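Local coordinates for protein NF-kappa-B inhibitor beta (PDB 1OY3) that inhibits NF-kappa-B by forming a complex with it and trapping it in the cytoplasm, at residues C[17-29]-C[55-67]. Numbering follows the deposited sequence.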
# COMPACT_ATOMS: atom_id res chain seq x y z
N VAL C 17 25.21 1.90 2.88
CA VAL C 17 24.44 1.06 1.96
C VAL C 17 24.08 1.84 0.70
O VAL C 17 24.11 1.29 -0.39
CB VAL C 17 23.15 0.50 2.63
CG1 VAL C 17 23.45 0.09 4.07
CG2 VAL C 17 22.05 1.52 2.59
N ILE C 18 23.74 3.12 0.85
CA ILE C 18 23.41 3.95 -0.31
C ILE C 18 24.61 3.93 -1.26
O ILE C 18 24.45 3.81 -2.47
CB ILE C 18 23.16 5.41 0.09
CG1 ILE C 18 21.86 5.52 0.89
CG2 ILE C 18 23.08 6.28 -1.16
CD1 ILE C 18 21.77 6.78 1.72
N HIS C 19 25.81 4.05 -0.70
CA HIS C 19 27.03 4.05 -1.50
C HIS C 19 27.59 2.65 -1.75
O HIS C 19 28.66 2.49 -2.35
CB HIS C 19 28.10 4.94 -0.87
CG HIS C 19 27.83 6.40 -1.03
ND1 HIS C 19 27.12 7.14 -0.10
CD2 HIS C 19 28.12 7.25 -2.04
CE1 HIS C 19 26.98 8.38 -0.54
NE2 HIS C 19 27.58 8.47 -1.72
N GLN C 20 26.87 1.63 -1.30
CA GLN C 20 27.30 0.25 -1.51
C GLN C 20 28.78 0.07 -1.17
O GLN C 20 29.55 -0.46 -1.98
CB GLN C 20 27.04 -0.14 -2.96
CG GLN C 20 25.57 -0.12 -3.34
CD GLN C 20 25.33 -0.25 -4.83
OE1 GLN C 20 25.71 -1.25 -5.45
NE2 GLN C 20 24.70 0.76 -5.42
N HIS C 21 29.18 0.52 0.01
CA HIS C 21 30.57 0.41 0.43
C HIS C 21 30.71 -0.68 1.50
O HIS C 21 30.71 -0.40 2.70
CB HIS C 21 31.07 1.75 0.97
CG HIS C 21 32.56 1.86 1.05
ND1 HIS C 21 33.29 2.67 0.21
CD2 HIS C 21 33.46 1.24 1.85
CE1 HIS C 21 34.58 2.55 0.49
NE2 HIS C 21 34.71 1.69 1.48
N GLU C 22 30.82 -1.93 1.05
CA GLU C 22 30.94 -3.05 1.98
C GLU C 22 32.01 -2.86 3.04
O GLU C 22 31.77 -3.08 4.23
CB GLU C 22 30.82 -4.38 1.23
CG GLU C 22 29.54 -4.47 0.41
CD GLU C 22 28.31 -4.70 1.27
OE1 GLU C 22 28.08 -5.87 1.65
OE2 GLU C 22 27.58 -3.72 1.55
N PRO C 23 33.23 -2.46 2.63
CA PRO C 23 34.32 -2.24 3.58
C PRO C 23 33.96 -1.29 4.72
O PRO C 23 34.16 -1.61 5.89
CB PRO C 23 35.43 -1.70 2.70
CG PRO C 23 35.22 -2.48 1.42
CD PRO C 23 33.72 -2.35 1.24
N PHE C 24 33.43 -0.12 4.39
CA PHE C 24 33.05 0.83 5.44
C PHE C 24 31.87 0.27 6.22
O PHE C 24 31.78 0.44 7.43
CB PHE C 24 32.71 2.20 4.85
CG PHE C 24 32.63 3.30 5.89
CD1 PHE C 24 33.66 3.47 6.82
CD2 PHE C 24 31.53 4.16 5.95
CE1 PHE C 24 33.61 4.48 7.78
CE2 PHE C 24 31.47 5.17 6.91
CZ PHE C 24 32.50 5.33 7.83
N LEU C 25 30.95 -0.41 5.52
CA LEU C 25 29.81 -1.01 6.20
C LEU C 25 30.33 -1.91 7.30
O LEU C 25 29.92 -1.79 8.45
CB LEU C 25 28.95 -1.84 5.24
CG LEU C 25 27.89 -2.68 5.97
CD1 LEU C 25 27.03 -1.79 6.84
CD2 LEU C 25 27.03 -3.44 4.97
N ASP C 26 31.25 -2.80 6.94
CA ASP C 26 31.84 -3.73 7.90
C ASP C 26 32.40 -2.98 9.10
O ASP C 26 32.21 -3.39 10.25
CB ASP C 26 32.95 -4.55 7.24
CG ASP C 26 32.40 -5.58 6.25
OD1 ASP C 26 33.22 -6.27 5.60
OD2 ASP C 26 31.16 -5.69 6.13
N PHE C 27 33.08 -1.88 8.83
CA PHE C 27 33.66 -1.06 9.89
C PHE C 27 32.55 -0.60 10.83
O PHE C 27 32.58 -0.90 12.03
CB PHE C 27 34.36 0.16 9.28
CG PHE C 27 34.90 1.12 10.30
CD1 PHE C 27 35.96 0.75 11.13
CD2 PHE C 27 34.36 2.39 10.42
CE1 PHE C 27 36.47 1.65 12.06
CE2 PHE C 27 34.86 3.29 11.36
CZ PHE C 27 35.92 2.92 12.18
N LEU C 28 31.57 0.12 10.29
CA LEU C 28 30.45 0.62 11.08
C LEU C 28 29.84 -0.49 11.93
O LEU C 28 29.76 -0.38 13.16
CB LEU C 28 29.38 1.23 10.18
CG LEU C 28 29.59 2.63 9.61
CD1 LEU C 28 30.90 2.72 8.89
CD2 LEU C 28 28.46 2.96 8.64
N LEU C 29 29.43 -1.56 11.27
CA LEU C 29 28.82 -2.69 11.97
C LEU C 29 29.74 -3.23 13.06
O LEU C 29 29.27 -3.84 14.02
CB LEU C 29 28.47 -3.80 10.97
CG LEU C 29 26.98 -3.90 10.62
CD1 LEU C 29 26.38 -2.52 10.44
CD2 LEU C 29 26.81 -4.74 9.36
N LEU C 55 17.56 -2.14 -2.42
CA LEU C 55 18.64 -2.34 -3.37
C LEU C 55 18.77 -3.79 -3.81
O LEU C 55 19.50 -4.10 -4.76
CB LEU C 55 19.97 -1.86 -2.77
CG LEU C 55 20.11 -0.35 -2.54
CD1 LEU C 55 21.47 -0.04 -1.88
CD2 LEU C 55 19.97 0.39 -3.87
N GLY C 56 18.07 -4.68 -3.11
CA GLY C 56 18.11 -6.10 -3.44
C GLY C 56 19.47 -6.74 -3.19
O GLY C 56 19.87 -7.65 -3.92
N GLU C 57 20.17 -6.28 -2.17
CA GLU C 57 21.50 -6.82 -1.84
C GLU C 57 21.42 -7.86 -0.71
O GLU C 57 21.50 -7.52 0.46
CB GLU C 57 22.41 -5.66 -1.43
CG GLU C 57 22.68 -4.68 -2.56
CD GLU C 57 23.51 -3.48 -2.12
OE1 GLU C 57 24.15 -2.86 -2.98
OE2 GLU C 57 23.50 -3.16 -0.91
N ALA C 58 21.29 -9.13 -1.09
CA ALA C 58 21.16 -10.23 -0.13
C ALA C 58 22.31 -10.33 0.85
O ALA C 58 22.12 -10.68 2.01
CB ALA C 58 21.00 -11.58 -0.88
N SER C 59 23.51 -10.02 0.38
CA SER C 59 24.67 -10.08 1.24
C SER C 59 24.59 -8.98 2.29
O SER C 59 24.86 -9.20 3.47
CB SER C 59 25.94 -9.94 0.41
OG SER C 59 27.08 -9.99 1.23
N THR C 60 24.20 -7.79 1.86
CA THR C 60 24.11 -6.65 2.78
C THR C 60 22.96 -6.81 3.78
O THR C 60 23.06 -6.36 4.93
CB THR C 60 23.92 -5.34 1.98
OG1 THR C 60 25.02 -5.20 1.07
CG2 THR C 60 23.87 -4.14 2.93
N VAL C 61 21.89 -7.48 3.37
CA VAL C 61 20.77 -7.69 4.26
C VAL C 61 21.16 -8.65 5.38
O VAL C 61 20.73 -8.49 6.52
CB VAL C 61 19.54 -8.23 3.49
CG1 VAL C 61 18.49 -8.75 4.48
CG2 VAL C 61 18.94 -7.11 2.62
N GLU C 62 22.00 -9.64 5.06
CA GLU C 62 22.44 -10.61 6.06
C GLU C 62 23.31 -9.97 7.13
O GLU C 62 23.16 -10.26 8.32
CB GLU C 62 23.19 -11.77 5.40
CG GLU C 62 23.77 -12.80 6.38
CD GLU C 62 24.36 -14.03 5.69
OE1 GLU C 62 25.05 -13.85 4.67
OE2 GLU C 62 24.14 -15.16 6.17
N LYS C 63 24.23 -9.11 6.71
CA LYS C 63 25.12 -8.44 7.66
C LYS C 63 24.30 -7.66 8.66
O LYS C 63 24.46 -7.80 9.87
CB LYS C 63 26.07 -7.50 6.93
CG LYS C 63 27.03 -8.21 6.00
CD LYS C 63 28.00 -7.20 5.41
CE LYS C 63 29.01 -7.86 4.50
NZ LYS C 63 29.85 -6.82 3.87
N LEU C 64 23.39 -6.84 8.14
CA LEU C 64 22.51 -6.03 8.97
C LEU C 64 21.66 -6.94 9.86
O LEU C 64 21.52 -6.69 11.06
CB LEU C 64 21.63 -5.13 8.09
CG LEU C 64 22.47 -4.12 7.29
CD1 LEU C 64 21.64 -3.43 6.21
CD2 LEU C 64 23.06 -3.10 8.27
N TYR C 65 21.12 -8.00 9.27
CA TYR C 65 20.27 -8.94 10.02
C TYR C 65 21.12 -9.66 11.08
O TYR C 65 20.71 -9.80 12.24
CB TYR C 65 19.65 -9.96 9.05
CG TYR C 65 18.55 -10.84 9.62
CD1 TYR C 65 18.32 -12.11 9.08
CD2 TYR C 65 17.71 -10.40 10.65
CE1 TYR C 65 17.30 -12.92 9.55
CE2 TYR C 65 16.66 -11.21 11.13
CZ TYR C 65 16.47 -12.47 10.56
OH TYR C 65 15.44 -13.28 10.99
N ALA C 66 22.30 -10.11 10.69
CA ALA C 66 23.20 -10.81 11.58
C ALA C 66 23.59 -9.90 12.73
O ALA C 66 23.72 -10.36 13.87
CB ALA C 66 24.46 -11.27 10.82
N ALA C 67 23.78 -8.62 12.42
CA ALA C 67 24.16 -7.61 13.40
C ALA C 67 23.04 -7.26 14.37
O ALA C 67 23.27 -6.54 15.34
CB ALA C 67 24.64 -6.34 12.69
O HOH W 1 25.01 -1.26 -0.11
O HOH W 2 27.05 -3.07 -1.75
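Lys63 reaches across to Glu22, Asp26, Leu25 and Leu29 as a knob into a hole, joining the second helices of ankyrin repeats 1 and 2. Helices 22-29 and 58-66 run side by side in the same direction, their axes 11.1 Å apart at closest approach and 8° from parallel, the regular stacking of an ankyrin array. Fully extended beyond CG, the lysine carries its ammonium between two carboxylates one helical turn apart. NZ lies 2.8 Å from Asp26 OD2, approached on the syn side and close to the carboxylate plane. The second salt bridge, NZ to Glu22 OE1 at 3.0 Å, comes from above the carboxylate, 62° out of its plane. A bend at chi2 (-74°) folds the Glu22 carboxylate back towards the ammonium and Thr60. The lysine's aliphatic chain packs on leucine side chains: CD lies 3.9 Å from Leu25 CD2, and CB is 3.8 Å from Leu29 CD2. Deeper in, Leu29 CD1 meets Leu64 CD2 at 4.0 Å, while Leu29 CG rests on Ala67 CB. Towards the N-terminal ends of these helices the interface turns polar: beside the Schellman turn at Gln20, a water 2.6 Å from Glu57 OE2 may bridge it to Val17 O, though which acceptors take its protons is not settled. Separately, the Leu55 CD1 methyl lies against Val17 O at 3.3 Å. Beneath this pair lie the first helices of the two repeats, with Leu29 on Leu13 of helix 12-18 and Leu64 on Ala52 of helix 48-55; Val61 continues the stack onto helix 91-97, whereas Phe24 and Phe27 meet aromatic side chains of another protein chain.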